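Long-range contacts in putative HpcE protein (Mycolicibacterium smegmatis, PDB 6V77), which is of undetermined function but belongs to the fumarylacetoacetate hydrolase (FAH) family and carries a zinc ion: residues Asn5-Ile10 and Gly30-Leu36; Thr61-Pro65 and Ile179-Leu183. All coordinates share one frame; numbering follows the deposited sequence. Where two conformers were deposited one is given.

Overall arrangement
Contacts 1 and 2 illustrate how one short strand can serve three neighbours. Strand 2-6 forms antiparallel pairs with 9-14, 62-63 and 177-185, so both contacts reach the same sheet. Their centres lie about 10 Å apart, and they touch directly: N5 O stands 2.8 Å from G63 N and D7 OD1 2.7 Å from T61 N, both probable hydrogen bonds, while P33 CB packs 3.4 Å from P65 O. Contact 1 lies near the N-terminus, its centre about 17 Å from that of the chain; contact 2 is deeper, at about 9 Å. The zinc ion, bound by E121, E123 and D152, is about 12 Å from the side chain of I179.

Contact 1: Asn5-Ile10 and Gly30-Leu36; sequences NLDGRI and GPDPQDL. With SO4 (sulfate ion), chain P.
R9 lays its guanidinium against the ring of P31, whose CB sits over the centre of one face, 3.6 Å above the plane. The bend of the arginine chain at chi3 (64°) folds the flat group back over the proline. A sulfate ion, probably from the crystallisation liquor, lies at the guanidinium edge and in its plane, where NH1 reaches O1 at 2.9 Å and NH2 reaches O2 at 3.0 Å, both nearly straight. With NE in a salt bridge to D20, the group is gripped along its edge and its rotation probably fixed.

The segment 5-10 is a beta hairpin closed by a type I' turn from L6 to R9, and on its second strand I10 N donates to P31 O (2.9 Å, in the carbonyl plane). P31 follows a cis peptide bond, and D32 then N-caps helix 33-38 through a weak bond from Q34 N to its OD1.

I10 fills the angle between this loop and the helix. Its CG1 is anti to the backbone N (chi1 -168°), and CD1 comes obliquely to CB and CG of the P33 ring, while CG2 meets L36 CD2 at 3.8 Å. From the other strand, N5 crosses P33 at about a right angle, its amide carbon CG 4.0 Å from the ring's CG; ND2 is hydrogen-bonded to S64 O.

Contact 2: Thr61-Pro65 and Ile179-Leu183; sequences TIGSP and IGPEL
The backbones of 61-65 and 179-183 run past each other without direct pairing, S64 and I179 coming closest at 5.0 Å between CA atoms, and S64 CA directs a CH...O contact at I179 O (3.5 Å, angle 163°). Farther along, a single water takes the place of direct bonds: it donates to G63 O at 2.8 Å and to P181 O at 2.7 Å, bridging the two carbonyl oxygens across the contact.

P65 is the wedge of the contact. Its CD is pressed toward I179 O, and P65 CD also meets I179 CG2 at 3.7 Å. On the other part of the ring P65 CB meets L183 CB at 3.9 Å. One proline ring therefore touches residues on both sides of the corner that the second segment turns at P181. The branching of I179 suits this: CG2 lies anti to the backbone N and reaches the proline, whereas CG1 is anti to the carbonyl carbon (chi1 -53°) and carries CD1 to the S64 hydroxyl. That OG rests on I179 CB at 3.7 Å, and OG is hydrogen-bonded to A66 N.

At the more open end, I62 and P181 lie side by side and point the same way, I62 CG2 beside P181 CB at 4.1 Å and nearer still to P181 O. Beyond the corner E182 turns its carboxylate elsewhere, to salt bridges with R58 and R2.

G180, at phi 147°, takes a backbone shape that favours glycine, and the cis peptide bond before P181 completes the bend. Strand 177-185 thus kinks as it passes from 104-105 and 144-155 to strand 2-6, carrying that strand, and the N-terminal hairpin with it, into the same large mixed sheet that includes strands of the FAH-family region.

Contact 1: Asn5-Ile10 and Gly30-Leu36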
ATOM      1  N   ASN B   5       5.960   2.825  20.436  1.00 24.62           N
ATOM      2  CA  ASN B   5       4.532   2.533  20.416  1.00 23.21           C
ATOM      3  C   ASN B   5       4.298   1.402  21.415  1.00 24.52           C
ATOM      4  O   ASN B   5       4.819   0.303  21.234  1.00 27.52           O
ATOM      5  CB  ASN B   5       4.123   2.145  18.987  1.00 26.27           C
ATOM      6  CG  ASN B   5       2.672   1.715  18.870  1.00 26.57           C
ATOM      7  OD1 ASN B   5       1.912   1.817  19.830  1.00 30.69           O
ATOM      8  ND2 ASN B   5       2.289   1.203  17.691  1.00 25.88           N
ATOM      9  N   LEU B   6       3.581   1.687  22.499  1.00 27.37           N
ATOM     10  CA  LEU B   6       3.306   0.692  23.531  1.00 29.38           C
ATOM     11  C   LEU B   6       1.804   0.493  23.625  1.00 26.96           C
ATOM     12  O   LEU B   6       1.073   1.440  23.940  1.00 29.35           O
ATOM     13  CB  LEU B   6       3.874   1.113  24.890  1.00 27.71           C
ATOM     14  CG  LEU B   6       5.401   1.203  24.949  1.00 26.11           C
ATOM     15  CD1 LEU B   6       5.821   1.852  26.271  1.00 26.96           C
ATOM     16  CD2 LEU B   6       6.025  -0.192  24.789  1.00 27.58           C
ATOM     17  N   ASP B   7       1.359  -0.738  23.355  1.00 28.52           N
ATOM     18  CA  ASP B   7      -0.064  -1.074  23.330  1.00 35.00           C
ATOM     19  C   ASP B   7      -0.855  -0.068  22.493  1.00 30.73           C
ATOM     20  O   ASP B   7      -1.945   0.363  22.870  1.00 33.70           O
ATOM     21  CB  ASP B   7      -0.629  -1.165  24.747  1.00 30.65           C
ATOM     22  CG  ASP B   7      -0.107  -2.361  25.503  1.00 35.53           C
ATOM     23  OD1 ASP B   7       0.304  -3.358  24.857  1.00 37.10           O
ATOM     24  OD2 ASP B   7      -0.130  -2.316  26.754  1.00 39.18           O
ATOM     25  N   GLY B   8      -0.297   0.314  21.347  1.00 29.42           N
ATOM     26  CA  GLY B   8      -0.986   1.215  20.431  1.00 28.11           C
ATOM     27  C   GLY B   8      -0.928   2.690  20.762  1.00 29.59           C
ATOM     28  O   GLY B   8      -1.475   3.502  19.990  1.00 32.05           O
ATOM     29  N   ARG B   9      -0.291   3.077  21.865  1.00 29.26           N
ATOM     30  CA  ARG B   9      -0.187   4.474  22.287  1.00 26.01           C
ATOM     31  C   ARG B   9       1.248   4.956  22.133  1.00 25.82           C
ATOM     32  O   ARG B   9       2.180   4.304  22.626  1.00 26.88           O
ATOM     33  CB  ARG B   9      -0.609   4.631  23.747  1.00 25.12           C
ATOM     34  CG  ARG B   9      -2.033   4.206  24.024  1.00 26.49           C
ATOM     35  CD  ARG B   9      -2.382   4.451  25.473  1.00 35.17           C
ATOM     36  NE  ARG B   9      -2.345   5.873  25.797  1.00 30.86           N
ATOM     37  CZ  ARG B   9      -3.376   6.692  25.613  1.00 32.36           C
ATOM     38  NH1 ARG B   9      -3.278   7.981  25.931  1.00 31.61           N
ATOM     39  NH2 ARG B   9      -4.507   6.222  25.103  1.00 29.35           N
ATOM     40  N   ILE B  10       1.432   6.097  21.484  1.00 23.97           N
ATOM     41  CA  ILE B  10       2.795   6.546  21.209  1.00 22.41           C
ATOM     42  C   ILE B  10       3.378   7.197  22.455  1.00 24.63           C
ATOM     43  O   ILE B  10       2.706   7.967  23.157  1.00 24.92           O
ATOM     44  CB  ILE B  10       2.835   7.472  19.975  1.00 22.98           C
ATOM     45  CG1 ILE B  10       4.284   7.699  19.524  1.00 25.28           C
ATOM     46  CG2 ILE B  10       2.114   8.812  20.231  1.00 23.79           C
ATOM     47  CD1 ILE B  10       5.028   6.420  19.040  1.00 26.36           C
ATOM     48  N   GLY B  30      -1.262  12.592  19.618  1.00 29.61           N
ATOM     49  CA  GLY B  30      -1.453  11.195  19.930  1.00 30.53           C
ATOM     50  C   GLY B  30      -2.877  10.914  20.361  1.00 30.41           C
ATOM     51  O   GLY B  30      -3.756  11.782  20.283  1.00 30.88           O
ATOM     52  N   PRO B  31      -3.140   9.689  20.848  1.00 25.96           N
ATOM     53  CA  PRO B  31      -2.159   8.620  21.101  1.00 26.51           C
ATOM     54  C   PRO B  31      -1.732   7.812  19.852  1.00 28.24           C
ATOM     55  O   PRO B  31      -0.748   7.071  19.923  1.00 27.33           O
ATOM     56  CB  PRO B  31      -2.897   7.718  22.100  1.00 30.86           C
ATOM     57  CG  PRO B  31      -4.356   7.918  21.739  1.00 31.62           C
ATOM     58  CD  PRO B  31      -4.456   9.379  21.435  1.00 32.85           C
ATOM     59  N   ASP B  32      -2.443   7.947  18.738  1.00 29.32           N
ATOM     60  CA  ASP B  32      -2.080   7.211  17.527  0.57 32.04           C
ATOM     61  C   ASP B  32      -0.749   7.723  16.986  1.00 31.98           C
ATOM     62  O   ASP B  32      -0.594   8.932  16.785  1.00 29.91           O
ATOM     63  CB  ASP B  32      -3.182   7.354  16.472  0.57 37.82           C
ATOM     64  CG  ASP B  32      -2.745   6.905  15.078  0.57 41.91           C
ATOM     65  OD1 ASP B  32      -2.055   5.870  14.939  0.57 40.49           O
ATOM     66  OD2 ASP B  32      -3.137   7.578  14.100  0.57 47.14           O
ATOM     67  N   PRO B  33       0.237   6.844  16.744  1.00 27.86           N
ATOM     68  CA  PRO B  33       1.521   7.336  16.214  1.00 25.47           C
ATOM     69  C   PRO B  33       1.374   8.144  14.936  1.00 25.52           C
ATOM     70  O   PRO B  33       2.038   9.178  14.795  1.00 32.61           O
ATOM     71  CB  PRO B  33       2.321   6.043  15.990  1.00 28.04           C
ATOM     72  CG  PRO B  33       1.761   5.081  16.992  1.00 28.27           C
ATOM     73  CD  PRO B  33       0.268   5.392  17.005  1.00 32.99           C
ATOM     74  N   GLN B  34       0.510   7.734  14.003  1.00 29.55           N
ATOM     75  CA  GLN B  34       0.443   8.489  12.752  1.00 33.83           C
ATOM     76  C   GLN B  34       0.002   9.935  12.973  1.00 39.29           C
ATOM     77  O   GLN B  34       0.347  10.797  12.158  1.00 38.01           O
ATOM     78  CB  GLN B  34      -0.485   7.817  11.731  1.00 42.62           C
ATOM     79  CG  GLN B  34      -0.297   6.287  11.508  1.00 40.63           C
ATOM     80  CD  GLN B  34       1.050   5.840  10.886  1.00 39.31           C
ATOM     81  OE1 GLN B  34       1.523   4.763  11.208  1.00 29.81           O
ATOM     82  NE2 GLN B  34       1.621   6.624   9.966  1.00 30.64           N
ATOM     83  N   ASP B  35      -0.709  10.234  14.072  1.00 40.83           N
ATOM     84  CA  ASP B  35      -1.100  11.620  14.345  1.00 46.28           C
ATOM     85  C   ASP B  35       0.115  12.490  14.602  1.00 44.58           C
ATOM     86  O   ASP B  35       0.110  13.687  14.288  1.00 35.99           O
ATOM     87  CB  ASP B  35      -2.041  11.708  15.552  1.00 45.34           C
ATOM     88  CG  ASP B  35      -2.349  13.166  15.962  1.00 42.37           C
ATOM     89  OD1 ASP B  35      -3.086  13.837  15.221  1.00 43.22           O
ATOM     90  OD2 ASP B  35      -1.858  13.649  17.013  1.00 39.58           O
ATOM     91  N   LEU B  36       1.150  11.919  15.214  1.00 32.86           N
ATOM     92  CA  LEU B  36       2.369  12.679  15.434  1.00 32.44           C
ATOM     93  C   LEU B  36       3.026  13.031  14.115  1.00 32.89           C
ATOM     94  O   LEU B  36       3.435  14.176  13.904  1.00 29.87           O
ATOM     95  CB  LEU B  36       3.343  11.898  16.312  1.00 28.79           C
ATOM     96  CG  LEU B  36       3.332  12.285  17.775  1.00 34.48           C
ATOM     97  CD1 LEU B  36       1.936  12.210  18.334  1.00 34.90           C
ATOM     98  CD2 LEU B  36       4.263  11.367  18.519  1.00 28.79           C
TER
HETATM   99  S   SO4 P 306      -6.829   9.294  25.151  0.82101.40           S
HETATM  100  O1  SO4 P 306      -5.693   9.635  26.007  0.82 98.83           O
HETATM  101  O2  SO4 P 306      -7.054   7.853  25.193  0.82102.13           O
HETATM  102  O3  SO4 P 306      -6.570   9.701  23.773  0.82 96.63           O
HETATM  103  O4  SO4 P 306      -8.013   9.999  25.633  0.82109.05           O

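Contact 2: Thr61-Pro65 and Ile179-Leu183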
ATOM      1  N   THR B  61       2.833  -4.327  24.756  1.00 30.72           N
ATOM      2  CA  THR B  61       3.315  -4.764  23.454  1.00 28.32           C
ATOM      3  C   THR B  61       4.019  -3.612  22.758  1.00 29.34           C
ATOM      4  O   THR B  61       3.437  -2.540  22.602  1.00 31.59           O
ATOM      5  CB  THR B  61       2.152  -5.226  22.576  1.00 37.65           C
ATOM      6  OG1 THR B  61       1.455  -6.309  23.203  1.00 37.81           O
ATOM      7  CG2 THR B  61       2.659  -5.670  21.203  1.00 41.23           C
ATOM      8  N   ILE B  62       5.251  -3.837  22.304  1.00 28.41           N
ATOM      9  CA  ILE B  62       5.926  -2.847  21.469  1.00 26.52           C
ATOM     10  C   ILE B  62       5.384  -2.992  20.054  1.00 29.52           C
ATOM     11  O   ILE B  62       5.582  -4.025  19.405  1.00 26.88           O
ATOM     12  CB  ILE B  62       7.454  -3.020  21.497  1.00 25.24           C
ATOM     13  CG1 ILE B  62       8.004  -2.928  22.927  1.00 26.86           C
ATOM     14  CG2 ILE B  62       8.103  -1.989  20.574  1.00 27.69           C
ATOM     15  CD1 ILE B  62       9.553  -2.995  23.023  1.00 27.72           C
ATOM     16  N   GLY B  63       4.678  -1.963  19.577  1.00 23.90           N
ATOM     17  CA  GLY B  63       4.171  -1.956  18.221  1.00 23.41           C
ATOM     18  C   GLY B  63       5.139  -1.293  17.265  1.00 24.55           C
ATOM     19  O   GLY B  63       6.176  -0.753  17.653  1.00 23.89           O
ATOM     20  N   SER B  64       4.792  -1.342  15.981  1.00 22.09           N
ATOM     21  CA  SER B  64       5.572  -0.570  15.025  1.00 22.93           C
ATOM     22  C   SER B  64       5.480   0.908  15.380  1.00 23.12           C
ATOM     23  O   SER B  64       4.399   1.394  15.750  1.00 23.40           O
ATOM     24  CB  SER B  64       5.067  -0.773  13.597  1.00 22.28           C
ATOM     25  OG  SER B  64       5.629   0.230  12.760  1.00 22.94           O
ATOM     26  N   PRO B  65       6.582   1.661  15.279  1.00 20.99           N
ATOM     27  CA  PRO B  65       6.479   3.112  15.484  1.00 20.93           C
ATOM     28  C   PRO B  65       5.634   3.801  14.418  1.00 24.42           C
ATOM     29  O   PRO B  65       5.187   4.931  14.642  1.00 23.58           O
ATOM     30  CB  PRO B  65       7.941   3.589  15.454  1.00 24.12           C
ATOM     31  CG  PRO B  65       8.696   2.495  14.740  1.00 31.45           C
ATOM     32  CD  PRO B  65       7.957   1.204  15.001  1.00 24.50           C
ATOM     33  N   ILE B 179       8.828  -3.720  12.548  1.00 21.60           N
ATOM     34  CA  ILE B 179       9.555  -2.459  12.621  1.00 20.76           C
ATOM     35  C   ILE B 179       9.667  -2.084  14.086  1.00 21.69           C
ATOM     36  O   ILE B 179       8.673  -2.153  14.814  1.00 21.32           O
ATOM     37  CB  ILE B 179       8.834  -1.320  11.860  1.00 20.07           C
ATOM     38  CG1 ILE B 179       8.511  -1.729  10.422  1.00 19.95           C
ATOM     39  CG2 ILE B 179       9.684  -0.023  11.912  1.00 20.98           C
ATOM     40  CD1 ILE B 179       7.582  -0.733   9.702  1.00 19.59           C
ATOM     41  N   GLY B 180      10.858  -1.672  14.521  1.00 21.37           N
ATOM     42  CA  GLY B 180      11.039  -1.248  15.889  1.00 21.53           C
ATOM     43  C   GLY B 180      12.412  -1.574  16.427  1.00 22.30           C
ATOM     44  O   GLY B 180      13.327  -1.915  15.671  1.00 22.39           O
ATOM     45  N   PRO B 181      12.597  -1.459  17.757  1.00 22.00           N
ATOM     46  CA  PRO B 181      11.552  -1.129  18.733  1.00 22.18           C
ATOM     47  C   PRO B 181      11.193   0.354  18.805  1.00 24.88           C
ATOM     48  O   PRO B 181      10.087   0.678  19.234  1.00 24.84           O
ATOM     49  CB  PRO B 181      12.167  -1.578  20.062  1.00 26.44           C
ATOM     50  CG  PRO B 181      13.641  -1.400  19.847  1.00 29.99           C
ATOM     51  CD  PRO B 181      13.865  -1.823  18.415  1.00 22.73           C
ATOM     52  N   GLU B 182      12.110   1.230  18.404  1.00 23.54           N
ATOM     53  CA  GLU B 182      11.945   2.666  18.609  1.00 21.62           C
ATOM     54  C   GLU B 182      12.168   3.422  17.320  1.00 21.08           C
ATOM     55  O   GLU B 182      12.919   2.985  16.451  1.00 25.38           O
ATOM     56  CB  GLU B 182      12.927   3.186  19.667  1.00 22.39           C
ATOM     57  CG  GLU B 182      12.620   2.634  21.018  1.00 24.72           C
ATOM     58  CD  GLU B 182      13.660   2.955  22.075  1.00 33.50           C
ATOM     59  OE1 GLU B 182      14.770   3.448  21.759  1.00 31.58           O
ATOM     60  OE2 GLU B 182      13.345   2.689  23.244  1.00 33.21           O
ATOM     61  N   LEU B 183      11.508   4.578  17.206  1.00 21.36           N
ATOM     62  CA  LEU B 183      11.856   5.535  16.173  1.00 23.87           C
ATOM     63  C   LEU B 183      12.945   6.425  16.741  1.00 24.12           C
ATOM     64  O   LEU B 183      12.816   6.903  17.874  1.00 24.33           O
ATOM     65  CB  LEU B 183      10.648   6.374  15.762  1.00 21.59           C
ATOM     66  CG  LEU B 183      10.884   7.298  14.562  1.00 28.69           C
ATOM     67  CD1 LEU B 183      10.804   6.521  13.277  1.00 28.54           C
ATOM     68  CD2 LEU B 183       9.855   8.423  14.552  1.00 30.22           C
TER
HETATM   69  O   HOH W   1       7.556   1.469  18.521  1.00 21.06           O